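Local structure of nitrate transport protein (Parabacteroides distasonis, 3HN0) at residues A[10-15]-A[41-46]; A[29-34]-A[193-198]; A[60-65]-A[256-261]; A[68-73]-A[272-277]. The protein probably serves as the solute-binding component of an ABC transporter, perhaps delivering nitrate or a related small solute for uptake. One frame throughout, in Å; residues are numbered along the deposited sequence. Where two conformers were deposited one is given.

Contact 1. Residues A[10-15]-A[41-46]; sequences SVLRGP and DSPDLA
The turn that leaves strand 6-12 meets the capped start of helix 43-51 through Leu12 and Arg13, which touch Pro43 and Asp41. Arg13 grips Asp41 side-on, with two nitrogens on one oxygen: NE reaches Asp41 OD1 at 2.9 Å, and NH2 of Arg13 lies 3.0 Å from the same OD1. The oxygen lies close to the guanidinium plane, but the two donors approach it differently. NH2 takes the syn lone pair, while NE comes from above the carboxylate plane; the two flat groups are turned 49° apart. A long arginine suits this exposed surface, where its chain, bent at chi3, lies alongside the aspartate. Strands 6-12 and 33-40 are parallel neighbours in the large sheet, and helix 43-51 starts just after the second of them, as in the alternating alpha/beta lobes of solute-binding proteins. Ser42 is the N-cap: its OG accepts from Leu45 N at 3.1 Å. Pro43, with no N-H to donate, fits the first turn of the helix and offers a compact apolar ring. In Leu12 chi1 (-178°) puts CG anti to the backbone N, and chi2 (56°) then turns CD2 onto that ring, at a spacing too short to be exact. Pro61 of strand 57-61 also touches this leucine.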
loop_
_atom_site.group_PDB
_atom_site.type_symbol
_atom_site.label_atom_id
_atom_site.label_comp_id
_atom_site.label_asym_id
_atom_site.label_seq_id
_atom_site.Cartn_x
_atom_site.Cartn_y
_atom_site.Cartn_z
ATOM N N SER A 10 -1.578 -26.485 7.210
ATOM C CA SER A 10 -0.577 -26.245 8.243
ATOM C C SER A 10 -0.295 -24.761 8.262
ATOM O O SER A 10 0.085 -24.204 7.233
ATOM C CB SER A 10 0.709 -27.013 7.924
ATOM O OG SER A 10 0.459 -28.400 7.839
ATOM N N VAL A 11 -0.486 -24.121 9.411
ATOM C CA VAL A 11 -0.252 -22.698 9.540
ATOM C C VAL A 11 0.981 -22.501 10.472
ATOM O O VAL A 11 0.967 -22.926 11.610
ATOM C CB VAL A 11 -1.493 -21.978 10.032
ATOM C CG1 VAL A 11 -1.218 -20.482 10.124
ATOM C CG2 VAL A 11 -2.702 -22.227 9.107
ATOM N N LEU A 12 2.099 -21.956 9.967
ATOM C CA LEU A 12 3.230 -21.648 10.878
ATOM C C LEU A 12 2.716 -20.735 12.022
ATOM O O LEU A 12 2.016 -19.781 11.784
ATOM C CB LEU A 12 4.349 -20.945 10.153
ATOM C CG LEU A 12 5.590 -20.609 10.985
ATOM C CD1 LEU A 12 6.153 -21.824 11.625
ATOM C CD2 LEU A 12 6.624 -19.947 10.054
ATOM N N ARG A 13 3.037 -21.080 13.265
ATOM C CA ARG A 13 2.621 -20.276 14.434
ATOM C C ARG A 13 2.890 -18.790 14.235
ATOM O O ARG A 13 3.970 -18.421 13.757
ATOM C CB ARG A 13 3.404 -20.761 15.672
ATOM C CG ARG A 13 2.932 -20.080 16.995
ATOM C CD ARG A 13 3.509 -20.797 18.267
ATOM N NE ARG A 13 3.101 -22.208 18.377
ATOM C CZ ARG A 13 1.900 -22.636 18.802
ATOM N NH1 ARG A 13 0.946 -21.776 19.161
ATOM N NH2 ARG A 13 1.639 -23.944 18.855
ATOM N N GLY A 14 1.953 -17.940 14.636
ATOM C CA GLY A 14 2.095 -16.496 14.405
ATOM C C GLY A 14 0.786 -15.870 14.045
ATOM O O GLY A 14 -0.259 -16.540 14.116
ATOM N N PRO A 15 0.808 -14.621 13.553
ATOM C CA PRO A 15 -0.404 -13.889 13.173
ATOM C C PRO A 15 -1.255 -14.370 11.950
ATOM O O PRO A 15 -2.455 -14.072 11.838
ATOM C CB PRO A 15 0.105 -12.472 12.987
ATOM C CG PRO A 15 1.526 -12.589 12.661
ATOM C CD PRO A 15 2.042 -13.822 13.320
ATOM N N ASP A 41 5.113 -25.340 14.573
ATOM C CA ASP A 41 5.964 -24.442 15.347
ATOM C C ASP A 41 7.154 -23.855 14.608
ATOM O O ASP A 41 7.731 -22.919 15.115
ATOM C CB ASP A 41 6.412 -25.128 16.641
ATOM C CG ASP A 41 5.252 -25.380 17.581
ATOM O OD1 ASP A 41 4.188 -24.751 17.392
ATOM O OD2 ASP A 41 5.403 -26.198 18.510
ATOM N N SER A 42 7.529 -24.388 13.442
ATOM C CA SER A 42 8.579 -23.747 12.642
ATOM C C SER A 42 8.418 -23.924 11.132
ATOM O O SER A 42 7.809 -24.892 10.684
ATOM C CB SER A 42 9.950 -24.269 13.037
ATOM O OG SER A 42 10.051 -25.659 12.749
ATOM N N PRO A 43 8.993 -22.984 10.345
ATOM C CA PRO A 43 9.055 -23.117 8.895
ATOM C C PRO A 43 9.676 -24.444 8.496
ATOM O O PRO A 43 9.173 -25.124 7.598
ATOM C CB PRO A 43 9.954 -21.942 8.473
ATOM C CG PRO A 43 9.781 -20.921 9.541
ATOM C CD PRO A 43 9.588 -21.709 10.811
ATOM N N ASP A 44 10.735 -24.822 9.201
ATOM C CA ASP A 44 11.379 -26.102 9.021
ATOM C C ASP A 44 10.370 -27.241 9.079
ATOM O O ASP A 44 10.338 -28.099 8.194
ATOM C CB ASP A 44 12.438 -26.296 10.125
ATOM C CG ASP A 44 13.419 -27.385 9.813
ATOM O OD1 ASP A 44 13.004 -28.566 9.750
ATOM O OD2 ASP A 44 14.619 -27.059 9.659
ATOM N N LEU A 45 9.577 -27.261 10.151
ATOM C CA LEU A 45 8.568 -28.307 10.339
ATOM C C LEU A 45 7.501 -28.201 9.255
ATOM O O LEU A 45 7.096 -29.212 8.683
ATOM C CB LEU A 45 7.937 -28.237 11.742
ATOM C CG LEU A 45 8.876 -28.567 12.910
ATOM C CD1 LEU A 45 8.184 -28.281 14.249
ATOM C CD2 LEU A 45 9.367 -29.993 12.843
ATOM N N ALA A 46 7.070 -26.976 8.948
ATOM C CA ALA A 46 6.129 -26.752 7.837
ATOM C C ALA A 46 6.653 -27.263 6.498
ATOM O O ALA A 46 5.932 -27.932 5.755
ATOM C CB ALA A 46 5.783 -25.252 7.749
#

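Contact 2. Residues A[29-34]-A[193-198]; sequences IIDNKK and EKYRIA
A type I' beta turn from Ile30 to Lys33, closed by paired backbone bonds between those two residues, brings Ile30, Asp31 and Lys33 up to Tyr195 and Ala198 at the start of helix 196-212. The Tyr195 hydroxyl is the polar centre. It donates to Asp31 OD2 over 2.6 Å, using the anti lone pair of that oxygen, and accepts a weak bond from Lys33 NZ, which lies 3.2 Å from Tyr195 OH. Both partners sit at the edge of the ring, near its plane. The Asp31 and Lys33 side chains each cross the tyrosine at about a right angle, and the carboxylate and ring planes stand 57° apart. Lys33 stays extended beyond CG, a long chain that suits this reach. The positive amine and the negative carboxylate beside this donor-acceptor oxygen probably polarise it. The turn is the hairpin linking edge strand 29-30 to strand 33-40 of the mixed sheet, and Ile7 of the next strand, 6-12, also touches Ile30, Lys33 and Tyr195. Nearer the tyrosine backbone the contact turns apolar. Ile30 CG2, anti to the backbone N, packs 3.8 Å from Tyr195 CD1 and equally far from Ala198 CB, where a small methyl lets the isoleucine approach the helix. One face of the tyrosine ring is covered by Lys194 CG, 3.7 Å above its centre. An alanine in place of Tyr195 would probably leave Asp31 and Lys33 without their shared hydroxyl partner and open a gap beside Ile30.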
loop_
_atom_site.group_PDB
_atom_site.type_symbol
_atom_site.label_atom_id
_atom_site.label_comp_id
_atom_site.label_asym_id
_atom_site.label_seq_id
_atom_site.Cartn_x
_atom_site.Cartn_y
_atom_site.Cartn_z
ATOM N N ILE A 29 -16.142 -27.315 4.658
ATOM C CA ILE A 29 -16.158 -28.610 3.992
ATOM C C ILE A 29 -16.099 -28.319 2.505
ATOM O O ILE A 29 -16.908 -27.538 1.994
ATOM C CB ILE A 29 -17.445 -29.404 4.320
ATOM C CG1 ILE A 29 -17.524 -29.780 5.816
ATOM C CG2 ILE A 29 -17.517 -30.662 3.446
ATOM C CD1 ILE A 29 -18.922 -30.143 6.194
ATOM N N ILE A 30 -15.107 -28.860 1.831
ATOM C CA ILE A 30 -14.934 -28.690 0.396
ATOM C C ILE A 30 -14.928 -30.075 -0.229
ATOM O O ILE A 30 -14.108 -30.924 0.165
ATOM C CB ILE A 30 -13.590 -27.947 0.092
ATOM C CG1 ILE A 30 -13.678 -26.538 0.722
ATOM C CG2 ILE A 30 -13.315 -27.922 -1.436
ATOM C CD1 ILE A 30 -12.386 -25.737 0.622
ATOM N N ASP A 31 -15.826 -30.319 -1.185
ATOM C CA ASP A 31 -15.887 -31.608 -1.893
ATOM C C ASP A 31 -15.945 -32.763 -0.906
ATOM O O ASP A 31 -15.248 -33.753 -1.099
ATOM C CB ASP A 31 -14.679 -31.748 -2.846
ATOM C CG ASP A 31 -14.815 -32.855 -3.844
ATOM O OD1 ASP A 31 -15.945 -33.177 -4.229
ATOM O OD2 ASP A 31 -13.762 -33.394 -4.273
ATOM N N ASN A 32 -16.758 -32.608 0.147
ATOM C CA ASN A 32 -16.997 -33.625 1.189
ATOM C C ASN A 32 -15.721 -33.925 1.978
ATOM O O ASN A 32 -15.575 -35.031 2.527
ATOM C CB ASN A 32 -17.508 -34.915 0.549
ATOM C CG ASN A 32 -17.936 -35.954 1.571
ATOM O OD1 ASN A 32 -18.553 -35.636 2.584
ATOM N ND2 ASN A 32 -17.641 -37.211 1.274
ATOM N N LYS A 33 -14.794 -32.974 1.988
ATOM C CA LYS A 33 -13.604 -33.026 2.838
ATOM C C LYS A 33 -13.583 -31.909 3.832
ATOM O O LYS A 33 -13.701 -30.741 3.468
ATOM C CB LYS A 33 -12.362 -32.984 2.005
ATOM C CG LYS A 33 -12.243 -34.181 1.108
ATOM C CD LYS A 33 -11.142 -33.983 0.096
ATOM C CE LYS A 33 -11.110 -35.109 -0.944
ATOM N NZ LYS A 33 -9.825 -35.108 -1.643
ATOM N N LYS A 34 -13.410 -32.253 5.109
ATOM C CA LYS A 34 -13.272 -31.233 6.124
ATOM C C LYS A 34 -11.866 -30.597 6.064
ATOM O O LYS A 34 -10.891 -31.299 5.987
ATOM C CB LYS A 34 -13.450 -31.824 7.524
ATOM C CG LYS A 34 -13.487 -30.801 8.635
ATOM C CD LYS A 34 -13.930 -31.427 9.977
ATOM N N GLU A 193 -5.007 -28.183 -6.616
ATOM C CA GLU A 193 -5.354 -27.234 -7.677
ATOM C C GLU A 193 -6.866 -27.130 -7.931
ATOM O O GLU A 193 -7.445 -26.020 -8.002
ATOM C CB GLU A 193 -4.579 -27.561 -8.950
ATOM C CG GLU A 193 -4.757 -26.539 -10.042
ATOM C CD GLU A 193 -4.161 -25.189 -9.696
ATOM O OE1 GLU A 193 -2.928 -25.063 -9.527
ATOM O OE2 GLU A 193 -4.952 -24.239 -9.571
ATOM N N LYS A 194 -7.510 -28.292 -7.985
ATOM C CA LYS A 194 -8.937 -28.362 -8.200
ATOM C C LYS A 194 -9.699 -27.676 -7.084
ATOM O O LYS A 194 -10.811 -27.277 -7.308
ATOM C CB LYS A 194 -9.437 -29.830 -8.328
ATOM C CG LYS A 194 -9.270 -30.685 -7.128
ATOM C CD LYS A 194 -9.529 -32.188 -7.481
ATOM C CE LYS A 194 -9.099 -33.120 -6.370
ATOM N NZ LYS A 194 -7.622 -33.462 -6.288
ATOM N N TYR A 195 -9.077 -27.475 -5.913
ATOM C CA TYR A 195 -9.778 -26.870 -4.770
ATOM C C TYR A 195 -9.362 -25.461 -4.561
ATOM O O TYR A 195 -9.833 -24.793 -3.663
ATOM C CB TYR A 195 -9.477 -27.661 -3.498
ATOM C CG TYR A 195 -9.981 -29.077 -3.490
ATOM C CD1 TYR A 195 -11.147 -29.429 -4.109
ATOM C CD2 TYR A 195 -9.243 -30.067 -2.891
ATOM C CE1 TYR A 195 -11.606 -30.715 -4.100
ATOM C CE2 TYR A 195 -9.677 -31.380 -2.871
ATOM C CZ TYR A 195 -10.883 -31.703 -3.459
ATOM O OH TYR A 195 -11.347 -33.019 -3.451
ATOM N N ARG A 196 -8.498 -24.966 -5.416
ATOM C CA ARG A 196 -7.887 -23.640 -5.120
ATOM C C ARG A 196 -8.932 -22.538 -4.981
ATOM O O ARG A 196 -8.914 -21.792 -4.047
ATOM C CB ARG A 196 -6.896 -23.276 -6.235
ATOM C CG ARG A 196 -6.235 -21.875 -5.991
ATOM C CD ARG A 196 -5.037 -21.611 -6.904
ATOM N NE ARG A 196 -5.445 -21.726 -8.285
ATOM C CZ ARG A 196 -6.041 -20.781 -9.007
ATOM N NH1 ARG A 196 -6.234 -19.543 -8.557
ATOM N NH2 ARG A 196 -6.443 -21.100 -10.235
ATOM N N ILE A 197 -9.777 -22.362 -5.994
ATOM C CA ILE A 197 -10.799 -21.336 -5.922
ATOM C C ILE A 197 -11.733 -21.546 -4.711
ATOM O O ILE A 197 -12.059 -20.600 -4.039
ATOM C CB ILE A 197 -11.642 -21.251 -7.218
ATOM C CG1 ILE A 197 -10.757 -20.877 -8.398
ATOM C CG2 ILE A 197 -12.769 -20.251 -7.051
ATOM C CD1 ILE A 197 -10.129 -19.519 -8.290
ATOM N N ALA A 198 -12.186 -22.778 -4.479
ATOM C CA ALA A 198 -13.033 -23.054 -3.284
ATOM C C ALA A 198 -12.339 -22.628 -1.954
ATOM O O ALA A 198 -12.941 -22.029 -1.070
ATOM C CB ALA A 198 -13.414 -24.535 -3.241
#

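Contact 3. Residues A[60-65]-A[256-261]; sequences LPMINA and GFLRLI
Ile63 and Phe257 meet in the tightest part of this contact, where Ile63 CG2 lies 3.7 Å from Phe257 CE2. The same methyl is 3.8 Å from Ile261 CG1, so a single branch fills the angle between two side chains one helical turn apart. Ile63 holds CG1 between the backbone N and the carbonyl carbon (chi1 62°), which leaves CG2 anti to the carbonyl carbon. Ile261 also packs on Phe257 of its own helix: its CG1 sits over one face of the ring, offset toward the rim. Met62, deposited as selenomethionine, slides past the ring in the opposite direction and places CB 3.9 Å from Phe257 CE2. Its chain then bends at chi2 and chi3, and its end leads away from helix 251-264. The looser part is at Leu258, whose CD2 touches Met62 CG at 4.0 Å but comes no nearer than 4.3 Å to Ile63 CG2. No solvent side is evident among these residues: all five are buried, apolar side chains suit them, and no hydrogen bond crosses between the two segments. An alanine in place of Phe257 would probably open a gap beside Met62 and Ile63 and leave Ile261 without the ring it packs on. Thr107 and Ile110 of helix 107-119 add to the same cluster. Helix 62-70, which follows parallel strand 57-61, is thus covered by helix 251-264, consistent with the alpha/beta lobe of a solute-binding protein.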
loop_
_atom_site.group_PDB
_atom_site.type_symbol
_atom_site.label_atom_id
_atom_site.label_comp_id
_atom_site.label_asym_id
_atom_site.label_seq_id
_atom_site.Cartn_x
_atom_site.Cartn_y
_atom_site.Cartn_z
ATOM N N LEU A 60 3.478 -20.057 5.314
ATOM C CA LEU A 60 4.847 -19.848 5.786
ATOM C C LEU A 60 5.438 -18.679 5.040
ATOM O O LEU A 60 4.838 -18.145 4.086
ATOM C CB LEU A 60 5.728 -21.113 5.629
ATOM C CG LEU A 60 6.204 -21.516 4.206
ATOM C CD1 LEU A 60 6.920 -22.820 4.312
ATOM C CD2 LEU A 60 5.076 -21.664 3.184
ATOM N N PRO A 61 6.628 -18.266 5.456
ATOM C CA PRO A 61 7.139 -17.039 4.881
ATOM C C PRO A 61 7.311 -17.178 3.374
ATOM O O PRO A 61 7.666 -18.268 2.861
ATOM C CB PRO A 61 8.482 -16.870 5.566
ATOM C CG PRO A 61 8.269 -17.479 6.923
ATOM C CD PRO A 61 7.456 -18.709 6.593
HETATM N N MSE A 62 7.013 -16.078 2.684
HETATM C CA MSE A 62 7.168 -16.022 1.229
HETATM C C MSE A 62 8.580 -16.420 0.793
HETATM O O MSE A 62 8.739 -17.112 -0.229
HETATM C CB MSE A 62 6.810 -14.620 0.702
HETATM C CG MSE A 62 6.787 -14.428 -0.753
HETATM SE SE MSE A 62 5.530 -15.463 -1.719
HETATM C CE MSE A 62 3.984 -14.494 -1.070
ATOM N N ILE A 63 9.605 -16.017 1.540
ATOM C CA ILE A 63 10.988 -16.405 1.100
ATOM C C ILE A 63 11.144 -17.937 1.100
ATOM O O ILE A 63 11.743 -18.505 0.204
ATOM C CB ILE A 63 12.118 -15.658 1.859
ATOM C CG1 ILE A 63 12.125 -15.949 3.347
ATOM C CG2 ILE A 63 11.950 -14.107 1.670
ATOM C CD1 ILE A 63 13.440 -15.451 4.021
ATOM N N ASN A 64 10.557 -18.618 2.084
ATOM C CA ASN A 64 10.613 -20.076 2.108
ATOM C C ASN A 64 9.880 -20.657 0.953
ATOM O O ASN A 64 10.304 -21.654 0.366
ATOM C CB ASN A 64 10.041 -20.657 3.418
ATOM C CG ASN A 64 10.857 -20.251 4.654
ATOM O OD1 ASN A 64 10.828 -19.086 5.051
ATOM N ND2 ASN A 64 11.565 -21.202 5.257
ATOM N N ALA A 65 8.736 -20.079 0.634
ATOM C CA ALA A 65 7.924 -20.573 -0.476
ATOM C C ALA A 65 8.726 -20.484 -1.771
ATOM O O ALA A 65 8.854 -21.467 -2.541
ATOM C CB ALA A 65 6.597 -19.774 -0.550
ATOM N N GLY A 256 8.085 -8.025 -6.438
ATOM C CA GLY A 256 8.813 -6.893 -5.834
ATOM C C GLY A 256 9.439 -7.162 -4.478
ATOM O O GLY A 256 10.583 -6.755 -4.212
ATOM N N PHE A 257 8.707 -7.807 -3.588
ATOM C CA PHE A 257 9.232 -8.250 -2.308
ATOM C C PHE A 257 10.417 -9.215 -2.475
ATOM O O PHE A 257 11.458 -8.975 -1.905
ATOM C CB PHE A 257 8.150 -8.897 -1.432
ATOM C CG PHE A 257 8.676 -9.588 -0.243
ATOM C CD1 PHE A 257 9.136 -8.890 0.872
ATOM C CD2 PHE A 257 8.729 -10.984 -0.209
ATOM C CE1 PHE A 257 9.591 -9.532 1.997
ATOM C CE2 PHE A 257 9.247 -11.641 0.884
ATOM C CZ PHE A 257 9.678 -10.936 2.018
ATOM N N LEU A 258 10.260 -10.249 -3.305
ATOM C CA LEU A 258 11.316 -11.243 -3.521
ATOM C C LEU A 258 12.582 -10.591 -4.105
ATOM O O LEU A 258 13.686 -10.889 -3.665
ATOM C CB LEU A 258 10.820 -12.429 -4.377
ATOM C CG LEU A 258 9.837 -13.343 -3.611
ATOM C CD1 LEU A 258 9.224 -14.424 -4.532
ATOM C CD2 LEU A 258 10.469 -14.006 -2.375
ATOM N N ARG A 259 12.400 -9.653 -5.035
ATOM C CA ARG A 259 13.495 -8.909 -5.597
ATOM C C ARG A 259 14.234 -8.123 -4.550
ATOM O O ARG A 259 15.470 -8.078 -4.552
ATOM C CB ARG A 259 12.978 -7.962 -6.680
ATOM C CG ARG A 259 14.040 -7.309 -7.527
ATOM C CD ARG A 259 13.420 -6.632 -8.791
ATOM N NE ARG A 259 12.694 -7.601 -9.640
ATOM C CZ ARG A 259 11.364 -7.666 -9.816
ATOM N NH1 ARG A 259 10.523 -6.804 -9.232
ATOM N NH2 ARG A 259 10.859 -8.606 -10.610
ATOM N N LEU A 260 13.487 -7.471 -3.652
ATOM C CA LEU A 260 14.104 -6.736 -2.560
ATOM C C LEU A 260 14.946 -7.669 -1.682
ATOM O O LEU A 260 16.106 -7.380 -1.381
ATOM C CB LEU A 260 13.013 -6.005 -1.753
ATOM C CG LEU A 260 13.429 -5.099 -0.598
ATOM C CD1 LEU A 260 12.272 -4.158 -0.196
ATOM C CD2 LEU A 260 13.888 -5.955 0.568
ATOM N N ILE A 261 14.375 -8.802 -1.274
ATOM C CA ILE A 261 15.101 -9.755 -0.438
ATOM C C ILE A 261 16.387 -10.230 -1.138
ATOM O O ILE A 261 17.451 -10.304 -0.540
ATOM C CB ILE A 261 14.244 -10.996 -0.107
ATOM C CG1 ILE A 261 13.047 -10.577 0.750
ATOM C CG2 ILE A 261 15.083 -12.125 0.545
ATOM C CD1 ILE A 261 13.461 -9.939 2.068
#

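Contact 4. Residues A[68-73]-A[272-277]; sequences LYNKGI and RLPDAG. With PO4 (phosphate ion), chain C.
The guanidinium of Arg272 carries Asn70 on one face, with OD1 3.6 Å above its centre and the amide and guanidinium planes 28° apart, stacked. A phosphate ion, probably from the crystallisation liquor, lies at the edge, where Arg272 NE donates to PO4 O2 at 2.8 Å. From the same group, NH2 of Arg272 bonds to Asn70 O over 2.9 Å, on a carbonyl lone pair. The Tyr69 ring meets that of Phe278, the planes at about 55°, and has Asp275 at its edge, the carboxylate turned 83° from it; its OH donates to Asp275 OD1 in a very short bond of 2.5 Å. That oxygen also accepts from Gly277 N, closing an Asx turn; aspartate suits both roles, and glycine leaves room for the hydroxyl, which nears Gly277 CA at 3.2 Å. Asn70 ND2 gives a weak bond to Arg272 O and another hydrogen bond to Val269 O, while a water joins Asn70 OD1, Asp275 N and the phosphate. Pro274 CB packs 3.9 Å from Tyr69 CD2. Helix 62-70 finishes in a Schellman motif at Gly72, whose positive phi suits glycine. The 272-277 segment thus packs against the end of helix 62-70, with Leu273 set against helix 251-264 and Leu68 touching helix 43-51.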
loop_
_atom_site.group_PDB
_atom_site.type_symbol
_atom_site.label_atom_id
_atom_site.label_comp_id
_atom_site.label_asym_id
_atom_site.label_seq_id
_atom_site.Cartn_x
_atom_site.Cartn_y
_atom_site.Cartn_z
ATOM N N LEU A 68 11.673 -23.153 -1.680
ATOM C CA LEU A 68 11.153 -24.490 -1.968
ATOM C C LEU A 68 10.784 -24.685 -3.445
ATOM O O LEU A 68 11.112 -25.719 -4.053
ATOM C CB LEU A 68 9.916 -24.780 -1.117
ATOM C CG LEU A 68 10.135 -24.939 0.380
ATOM C CD1 LEU A 68 8.741 -25.155 1.057
ATOM C CD2 LEU A 68 11.057 -26.060 0.655
ATOM N N TYR A 69 10.098 -23.704 -4.020
ATOM C CA TYR A 69 9.760 -23.751 -5.426
ATOM C C TYR A 69 11.026 -23.820 -6.304
ATOM O O TYR A 69 11.102 -24.660 -7.242
ATOM C CB TYR A 69 8.859 -22.582 -5.843
ATOM C CG TYR A 69 8.549 -22.616 -7.321
ATOM C CD1 TYR A 69 7.474 -23.359 -7.784
ATOM C CD2 TYR A 69 9.338 -21.922 -8.259
ATOM C CE1 TYR A 69 7.199 -23.457 -9.143
ATOM C CE2 TYR A 69 9.066 -21.993 -9.638
ATOM C CZ TYR A 69 7.994 -22.770 -10.075
ATOM O OH TYR A 69 7.682 -22.903 -11.407
ATOM N N ASN A 70 12.004 -22.960 -6.028
ATOM C CA ASN A 70 13.243 -22.932 -6.800
ATOM C C ASN A 70 14.044 -24.243 -6.692
ATOM O O ASN A 70 14.783 -24.613 -7.612
ATOM C CB ASN A 70 14.102 -21.720 -6.408
ATOM C CG ASN A 70 13.597 -20.464 -7.034
ATOM O OD1 ASN A 70 12.921 -20.533 -8.041
ATOM N ND2 ASN A 70 13.915 -19.305 -6.454
ATOM N N LYS A 71 13.887 -24.916 -5.567
ATOM C CA LYS A 71 14.582 -26.174 -5.303
ATOM C C LYS A 71 13.887 -27.401 -5.876
ATOM O O LYS A 71 14.440 -28.482 -5.825
ATOM C CB LYS A 71 14.839 -26.309 -3.803
ATOM C CG LYS A 71 15.933 -25.310 -3.410
ATOM C CD LYS A 71 16.594 -25.460 -2.081
ATOM C CE LYS A 71 18.014 -24.789 -2.108
ATOM N NZ LYS A 71 18.085 -23.326 -2.614
ATOM N N GLY A 72 12.699 -27.225 -6.438
ATOM C CA GLY A 72 11.985 -28.290 -7.180
ATOM C C GLY A 72 10.850 -28.929 -6.407
ATOM O O GLY A 72 10.244 -29.895 -6.881
ATOM N N ILE A 73 10.550 -28.427 -5.217
ATOM C CA ILE A 73 9.395 -28.958 -4.424
ATOM C C ILE A 73 8.105 -28.599 -5.145
ATOM O O ILE A 73 7.978 -27.458 -5.619
ATOM C CB ILE A 73 9.400 -28.419 -2.978
ATOM C CG1 ILE A 73 10.653 -28.843 -2.258
ATOM C CG2 ILE A 73 8.184 -28.911 -2.172
ATOM C CD1 ILE A 73 10.975 -30.332 -2.527
ATOM N N ARG A 272 17.538 -17.106 -7.089
ATOM C CA ARG A 272 16.881 -16.481 -8.232
ATOM C C ARG A 272 15.433 -16.221 -7.916
ATOM O O ARG A 272 14.873 -16.835 -6.998
ATOM C CB ARG A 272 16.989 -17.394 -9.474
ATOM C CG ARG A 272 16.214 -18.700 -9.373
ATOM C CD ARG A 272 16.638 -19.633 -10.459
ATOM N NE ARG A 272 15.795 -20.807 -10.585
ATOM C CZ ARG A 272 15.886 -21.892 -9.805
ATOM N NH1 ARG A 272 16.787 -21.957 -8.838
ATOM N NH2 ARG A 272 15.078 -22.921 -10.010
ATOM N N LEU A 273 14.811 -15.325 -8.680
ATOM C CA LEU A 273 13.374 -15.095 -8.573
ATOM C C LEU A 273 12.669 -16.297 -9.180
ATOM O O LEU A 273 13.079 -16.783 -10.236
ATOM C CB LEU A 273 12.952 -13.850 -9.348
ATOM C CG LEU A 273 13.450 -12.513 -8.837
ATOM C CD1 LEU A 273 13.092 -11.468 -9.894
ATOM C CD2 LEU A 273 12.815 -12.171 -7.464
ATOM N N PRO A 274 11.598 -16.795 -8.525
ATOM C CA PRO A 274 10.842 -17.922 -9.093
ATOM C C PRO A 274 10.313 -17.581 -10.499
ATOM O O PRO A 274 9.937 -16.420 -10.753
ATOM C CB PRO A 274 9.701 -18.084 -8.133
ATOM C CG PRO A 274 10.228 -17.535 -6.824
ATOM C CD PRO A 274 11.075 -16.375 -7.211
ATOM N N ASP A 275 10.302 -18.568 -11.387
ATOM C CA ASP A 275 9.732 -18.402 -12.719
ATOM C C ASP A 275 8.202 -18.393 -12.707
ATOM O O ASP A 275 7.555 -18.410 -11.644
ATOM C CB ASP A 275 10.270 -19.484 -13.672
ATOM C CG ASP A 275 9.874 -20.882 -13.282
ATOM O OD1 ASP A 275 8.784 -21.093 -12.716
ATOM O OD2 ASP A 275 10.651 -21.814 -13.573
ATOM N N ALA A 276 7.601 -18.378 -13.895
ATOM C CA ALA A 276 6.158 -18.111 -13.991
ATOM C C ALA A 276 5.303 -19.248 -13.389
ATOM O O ALA A 276 4.211 -18.990 -12.943
ATOM C CB ALA A 276 5.730 -17.813 -15.430
ATOM N N GLY A 277 5.837 -20.463 -13.310
ATOM C CA GLY A 277 5.096 -21.596 -12.727
ATOM C C GLY A 277 4.823 -21.508 -11.208
ATOM O O GLY A 277 4.068 -22.306 -10.660
HETATM P P PO4 C . 14.126 -21.406 -13.601
HETATM O O1 PO4 C . 13.019 -21.382 -14.639
HETATM O O2 PO4 C . 13.918 -20.310 -12.569
HETATM O O3 PO4 C . 15.461 -21.185 -14.291
HETATM O O4 PO4 C . 14.131 -22.768 -12.968
HETATM O O HOH W 1 12.075 -20.843 -10.684
HETATM O O HOH W 2 18.037 -24.450 -7.498
#

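How the contacts relate
Contacts 1, 2 and 3 all reach the large mixed sheet: contact 2 lies at the hairpin of strands 29-30 and 33-40, contact 1 at the end of strand 6-12, and contact 3 beyond strand 57-61. Contacts 3 and 4 share helix 62-70, lie about 11 Å apart between centres, and touch through Leu258 with Leu273 and Pro274. Contact 1 meets contact 3 where Leu12 packs on Pro61, whereas contact 2 stands apart, about 22 to 27 Å from the other centres. Along the chain contact 1 closes before 3 and 4 open; contact 2 crosses all three others, and contacts 3 and 4 cross each other. The later segments, 193-198, 256-261 and 272-277, thus return to elements built from the first 73 residues, joining distant parts of the sequence.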